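PDB 5K87: 2-methyl-aconitate isomerase from Shewanella oneidensis, which catalyses the cis-trans isomerization of 2-methyl-aconitate in the 2-methylcitrate cycle of propionate breakdown, by base-catalysed proton abstraction and rotation about the C2-C3 bond. Local coordinates for residues 224-238 with 280-292. The protein carries 1 engineered substitution. Residues are numbered along the deposited sequence; the frame is centred on the assembly and turned at random. Where two conformers were deposited one is given.
Sequences IPTIFINAEDLGYTG and HTPKIAFVAPPKS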
loop_
_atom_site.group_PDB
_atom_site.type_symbol
_atom_site.label_atom_id
_atom_site.label_comp_id
_atom_site.label_asym_id
_atom_site.label_seq_id
_atom_site.Cartn_x
_atom_site.Cartn_y
_atom_site.Cartn_z
ATOM N N ILE A 224 -5.928 -21.506 -11.826
ATOM C CA ILE A 224 -6.145 -21.650 -10.391
ATOM C C ILE A 224 -7.560 -22.215 -10.280
ATOM O O ILE A 224 -8.382 -21.969 -11.161
ATOM C CB ILE A 224 -5.999 -20.274 -9.676
ATOM C CG1 ILE A 224 -5.850 -20.407 -8.151
ATOM C CG2 ILE A 224 -7.124 -19.322 -10.065
ATOM C CD1 ILE A 224 -5.116 -19.215 -7.508
ATOM N N PRO A 225 -7.855 -23.004 -9.232
ATOM C CA PRO A 225 -9.245 -23.471 -9.119
ATOM C C PRO A 225 -10.173 -22.280 -8.918
ATOM O O PRO A 225 -9.900 -21.433 -8.054
ATOM C CB PRO A 225 -9.222 -24.368 -7.876
ATOM C CG PRO A 225 -7.797 -24.758 -7.703
ATOM C CD PRO A 225 -6.978 -23.613 -8.217
ATOM N N THR A 226 -11.239 -22.205 -9.714
ATOM C CA THR A 226 -12.106 -21.038 -9.741
ATOM C C THR A 226 -13.570 -21.445 -9.834
ATOM O O THR A 226 -13.928 -22.356 -10.599
ATOM C CB THR A 226 -11.762 -20.115 -10.943
ATOM O OG1 THR A 226 -10.372 -19.770 -10.894
ATOM C CG2 THR A 226 -12.581 -18.840 -10.890
ATOM N N ILE A 227 -14.405 -20.771 -9.054
ATOM C CA ILE A 227 -15.847 -20.923 -9.098
ATOM C C ILE A 227 -16.400 -19.691 -9.786
ATOM O O ILE A 227 -16.200 -18.577 -9.301
ATOM C CB ILE A 227 -16.426 -20.957 -7.677
ATOM C CG1 ILE A 227 -15.786 -22.070 -6.852
ATOM C CG2 ILE A 227 -17.929 -21.109 -7.725
ATOM C CD1 ILE A 227 -15.730 -21.771 -5.361
ATOM N N PHE A 228 -17.090 -19.884 -10.910
ATOM C CA PHE A 228 -17.761 -18.798 -11.611
ATOM C C PHE A 228 -19.272 -18.890 -11.409
ATOM O O PHE A 228 -19.867 -19.946 -11.626
ATOM C CB PHE A 228 -17.499 -18.885 -13.117
ATOM C CG PHE A 228 -16.080 -18.609 -13.516
ATOM C CD1 PHE A 228 -15.596 -17.309 -13.549
ATOM C CD2 PHE A 228 -15.241 -19.640 -13.897
ATOM C CE1 PHE A 228 -14.297 -17.044 -13.938
ATOM C CE2 PHE A 228 -13.942 -19.385 -14.284
ATOM C CZ PHE A 228 -13.468 -18.085 -14.306
ATOM N N ILE A 229 -19.893 -17.793 -11.006
ATOM C CA ILE A 229 -21.345 -17.753 -10.899
ATOM C C ILE A 229 -21.863 -16.569 -11.706
ATOM O O ILE A 229 -21.103 -15.670 -12.052
ATOM C CB ILE A 229 -21.788 -17.680 -9.429
ATOM C CG1 ILE A 229 -21.080 -16.526 -8.721
ATOM C CG2 ILE A 229 -21.486 -19.002 -8.717
ATOM C CD1 ILE A 229 -21.183 -16.590 -7.209
ATOM N N ASN A 230 -23.143 -16.585 -12.049
ATOM C CA ASN A 230 -23.729 -15.489 -12.798
ATOM C C ASN A 230 -23.987 -14.290 -11.894
ATOM O O ASN A 230 -24.577 -14.431 -10.818
ATOM C CB ASN A 230 -25.034 -15.907 -13.467
ATOM C CG ASN A 230 -24.815 -16.854 -14.631
ATOM O OD1 ASN A 230 -23.781 -16.813 -15.299
ATOM N ND2 ASN A 230 -25.795 -17.718 -14.878
ATOM N N ALA A 231 -23.556 -13.110 -12.334
ATOM C CA ALA A 231 -23.752 -11.882 -11.573
ATOM C C ALA A 231 -25.211 -11.710 -11.134
ATOM O O ALA A 231 -25.487 -11.351 -9.984
ATOM C CB ALA A 231 -23.305 -10.680 -12.385
ATOM N N GLU A 232 -26.148 -11.974 -12.042
ATOM C CA GLU A 232 -27.559 -11.714 -11.761
ATOM C C GLU A 232 -28.105 -12.579 -10.633
ATOM O O GLU A 232 -29.030 -12.169 -9.934
ATOM C CB GLU A 232 -28.418 -11.871 -13.021
ATOM C CG GLU A 232 -28.535 -13.291 -13.538
ATOM C CD GLU A 232 -29.483 -13.398 -14.721
ATOM O OE1 GLU A 232 -30.059 -12.363 -15.116
ATOM O OE2 GLU A 232 -29.651 -14.514 -15.255
ATOM N N ASP A 233 -27.528 -13.762 -10.440
ATOM C CA ASP A 233 -27.949 -14.641 -9.350
ATOM C C ASP A 233 -27.576 -14.080 -7.978
ATOM O O ASP A 233 -28.068 -14.549 -6.951
ATOM C CB ASP A 233 -27.366 -16.045 -9.525
ATOM C CG ASP A 233 -27.930 -16.761 -10.737
ATOM O OD1 ASP A 233 -28.967 -16.311 -11.276
ATOM O OD2 ASP A 233 -27.340 -17.782 -11.145
ATOM N N LEU A 234 -26.703 -13.078 -7.974
ATOM C CA LEU A 234 -26.286 -12.401 -6.755
ATOM C C LEU A 234 -26.875 -10.999 -6.660
ATOM O O LEU A 234 -26.602 -10.270 -5.705
ATOM C CB LEU A 234 -24.760 -12.299 -6.718
ATOM C CG LEU A 234 -23.985 -13.611 -6.781
ATOM C CD1 LEU A 234 -22.532 -13.345 -7.147
ATOM C CD2 LEU A 234 -24.085 -14.337 -5.452
ATOM N N GLY A 235 -27.680 -10.617 -7.647
ATOM C CA GLY A 235 -28.237 -9.275 -7.702
ATOM C C GLY A 235 -27.241 -8.232 -8.190
ATOM O O GLY A 235 -27.430 -7.032 -7.981
ATOM N N TYR A 236 -26.172 -8.691 -8.842
ATOM C CA TYR A 236 -25.171 -7.798 -9.433
ATOM C C TYR A 236 -25.352 -7.721 -10.944
ATOM O O TYR A 236 -26.075 -8.533 -11.526
ATOM C CB TYR A 236 -23.749 -8.258 -9.083
ATOM C CG TYR A 236 -23.427 -8.133 -7.610
ATOM C CD1 TYR A 236 -23.506 -6.905 -6.964
ATOM C CD2 TYR A 236 -23.042 -9.239 -6.866
ATOM C CE1 TYR A 236 -23.213 -6.781 -5.609
ATOM C CE2 TYR A 236 -22.752 -9.125 -5.516
ATOM C CZ TYR A 236 -22.842 -7.895 -4.896
ATOM O OH TYR A 236 -22.550 -7.779 -3.554
ATOM N N THR A 237 -24.694 -6.752 -11.573
ATOM C CA THR A 237 -24.766 -6.601 -13.022
ATOM C C THR A 237 -23.466 -6.990 -13.707
ATOM O O THR A 237 -23.443 -7.193 -14.915
ATOM C CB THR A 237 -25.073 -5.161 -13.413
ATOM O OG1 THR A 237 -23.975 -4.332 -13.019
ATOM C CG2 THR A 237 -26.341 -4.682 -12.722
ATOM N N GLY A 238 -22.382 -7.077 -12.940
ATOM C CA GLY A 238 -21.071 -7.330 -13.510
ATOM C C GLY A 238 -20.246 -6.075 -13.727
ATOM O O GLY A 238 -19.069 -6.160 -14.066
ATOM N N HIS A 280 -6.840 -18.877 -0.139
ATOM C CA HIS A 280 -6.230 -18.507 -1.416
ATOM C C HIS A 280 -6.835 -19.266 -2.584
ATOM O O HIS A 280 -6.990 -18.725 -3.671
ATOM C CB HIS A 280 -4.730 -18.768 -1.275
ATOM C CG HIS A 280 -3.886 -18.364 -2.443
ATOM N ND1 HIS A 280 -4.162 -17.295 -3.274
ATOM C CD2 HIS A 280 -2.704 -18.870 -2.867
ATOM C CE1 HIS A 280 -3.204 -17.188 -4.180
ATOM N NE2 HIS A 280 -2.306 -18.132 -3.951
ATOM N N THR A 281 -7.200 -20.516 -2.355
ATOM C CA THR A 281 -7.836 -21.315 -3.389
ATOM C C THR A 281 -9.014 -22.060 -2.771
ATOM O O THR A 281 -8.965 -22.424 -1.594
ATOM C CB THR A 281 -6.830 -22.317 -4.014
ATOM O OG1 THR A 281 -6.230 -23.105 -2.978
ATOM C CG2 THR A 281 -5.725 -21.595 -4.758
ATOM N N PRO A 282 -10.101 -22.255 -3.530
ATOM C CA PRO A 282 -10.339 -21.730 -4.876
ATOM C C PRO A 282 -10.674 -20.247 -4.833
ATOM O O PRO A 282 -10.989 -19.702 -3.767
ATOM C CB PRO A 282 -11.578 -22.507 -5.325
ATOM C CG PRO A 282 -12.340 -22.733 -4.040
ATOM C CD PRO A 282 -11.257 -23.020 -3.029
ATOM N N LYS A 283 -10.608 -19.603 -5.991
ATOM C CA LYS A 283 -11.116 -18.249 -6.149
ATOM C C LYS A 283 -12.604 -18.297 -6.483
ATOM O O LYS A 283 -13.111 -19.317 -6.978
ATOM C CB LYS A 283 -10.361 -17.549 -7.282
ATOM C CG LYS A 283 -8.849 -17.489 -7.065
ATOM C CD LYS A 283 -8.464 -16.689 -5.824
ATOM C CE LYS A 283 -6.953 -16.518 -5.708
ATOM N NZ LYS A 283 -6.579 -15.857 -4.413
ATOM N N ILE A 284 -13.303 -17.199 -6.218
ATOM C CA ILE A 284 -14.687 -17.043 -6.644
ATOM C C ILE A 284 -14.831 -15.779 -7.489
ATOM O O ILE A 284 -14.211 -14.747 -7.204
ATOM C CB ILE A 284 -15.664 -17.047 -5.438
ATOM C CG1 ILE A 284 -17.123 -17.020 -5.902
ATOM C CG2 ILE A 284 -15.337 -15.936 -4.439
ATOM C CD1 ILE A 284 -18.097 -17.433 -4.810
ATOM N N ALA A 285 -15.628 -15.879 -8.547
ATOM C CA ALA A 285 -15.811 -14.800 -9.508
ATOM C C ALA A 285 -17.236 -14.795 -10.024
ATOM O O ALA A 285 -17.938 -15.812 -9.983
ATOM C CB ALA A 285 -14.839 -14.954 -10.662
ATOM N N PHE A 286 -17.672 -13.648 -10.512
ATOM C CA PHE A 286 -18.988 -13.558 -11.123
ATOM C C PHE A 286 -18.914 -12.950 -12.516
ATOM O O PHE A 286 -18.046 -12.114 -12.796
ATOM C CB PHE A 286 -20.037 -12.897 -10.209
ATOM C CG PHE A 286 -19.702 -11.504 -9.736
ATOM C CD1 PHE A 286 -18.908 -11.308 -8.613
ATOM C CD2 PHE A 286 -20.249 -10.393 -10.359
ATOM C CE1 PHE A 286 -18.636 -10.030 -8.151
ATOM C CE2 PHE A 286 -19.981 -9.115 -9.895
ATOM C CZ PHE A 286 -19.173 -8.938 -8.791
ATOM N N VAL A 287 -19.813 -13.405 -13.391
ATOM C CA VAL A 287 -19.729 -13.097 -14.814
ATOM C C VAL A 287 -21.043 -12.525 -15.334
ATOM O O VAL A 287 -22.107 -12.759 -14.755
ATOM C CB VAL A 287 -19.368 -14.360 -15.651
ATOM C CG1 VAL A 287 -18.099 -14.999 -15.122
ATOM C CG2 VAL A 287 -20.516 -15.380 -15.663
ATOM N N ALA A 288 -20.965 -11.787 -16.434
ATOM C CA ALA A 288 -22.153 -11.242 -17.072
ATOM C C ALA A 288 -21.856 -10.935 -18.529
ATOM O O ALA A 288 -20.694 -10.786 -18.910
ATOM C CB ALA A 288 -22.603 -9.983 -16.358
ATOM N N PRO A 289 -22.912 -10.841 -19.361
ATOM C CA PRO A 289 -22.693 -10.391 -20.741
ATOM C C PRO A 289 -22.177 -8.951 -20.778
ATOM O O PRO A 289 -22.272 -8.245 -19.774
ATOM C CB PRO A 289 -24.103 -10.470 -21.355
ATOM C CG PRO A 289 -24.840 -11.456 -20.505
ATOM C CD PRO A 289 -24.315 -11.239 -19.121
ATOM N N PRO A 290 -21.640 -8.516 -21.924
ATOM C CA PRO A 290 -21.119 -7.155 -22.056
ATOM C C PRO A 290 -22.121 -6.096 -21.636
ATOM O O PRO A 290 -23.324 -6.196 -21.928
ATOM C CB PRO A 290 -20.851 -7.033 -23.557
ATOM C CG PRO A 290 -20.549 -8.421 -23.976
ATOM C CD PRO A 290 -21.450 -9.294 -23.158
ATOM N N LYS A 291 -21.615 -5.081 -20.949
ATOM C CA LYS A 291 -22.408 -3.935 -20.552
ATOM C C LYS A 291 -21.418 -2.804 -20.340
ATOM O O LYS A 291 -20.311 -3.021 -19.834
ATOM C CB LYS A 291 -23.200 -4.238 -19.274
ATOM C CG LYS A 291 -24.208 -3.167 -18.892
ATOM C CD LYS A 291 -25.026 -3.576 -17.672
ATOM C CE LYS A 291 -26.153 -2.582 -17.420
ATOM N NZ LYS A 291 -26.942 -2.910 -16.197
ATOM N N SER A 292 -21.806 -1.598 -20.738
ATOM C CA SER A 292 -20.940 -0.436 -20.613
ATOM C C SER A 292 -20.786 -0.020 -19.155
ATOM O O SER A 292 -21.723 -0.141 -18.366
ATOM C CB SER A 292 -21.505 0.730 -21.428
ATOM O OG SER A 292 -20.665 1.867 -21.357
HETATM O O HOH W 1 -25.095 -12.198 -14.935
#
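Two neighbouring parallel strands, 225-230 and 283-288, carry this contact, zipped together by six backbone hydrogen bonds that run from Lys-283 N to Pro-225 O (2.8 Å) as far as Ala-231 N to Val-287 O (2.8 Å). At the substrate-site end Ile-224 leans over the aliphatic part of Lys-283, its CD1 3.7 Å from CE, while its CG1 meets Thr-281 CG2. Lys-283, a substrate-binding residue, bends at chi2 (-62°), which turns its tail back toward His-280; NZ, tilted modestly from the ring plane, donates to His-280 ND1 (3.0 Å), weakly to His-280 O, and bonds Ser-314 OG, a second residue of the substrate site. A methionine in its place would probably leave His-280 ND1 and Ser-314 OG without the amine that joins them. The pair lies within the PrpF fold, of the diaminopimelate epimerase clan, flanked by antiparallel strands 213-221 and 308-314. Thr-226, Phe-228, Ala-285 and Val-287 share one face, where Thr-226 and Phe-228 pack on helix 324-334; Phe-228 CD1 touches both Ala-285 CB and Val-287 CG1, each at 3.8 Å. Ile-227, Ile-229, Ile-284 and Phe-286 share the other, where Leu-234 and Tyr-236, beyond the strand, meet Phe-255 of helix 249-266. Phe-286 chi1 (58°) lays the ring's CD2 edge against Ala-231 CB (3.7 Å). Tyr-236 CD2 sits over the rim of one face, the rings near parallel but barely overlapping (centroids 5.2 Å apart, planes at 24°). Ala-231 O accepts from Leu-234 N and Tyr-236 N on opposite faces of its plane, anchoring the turn that brings the tyrosine back to Phe-286.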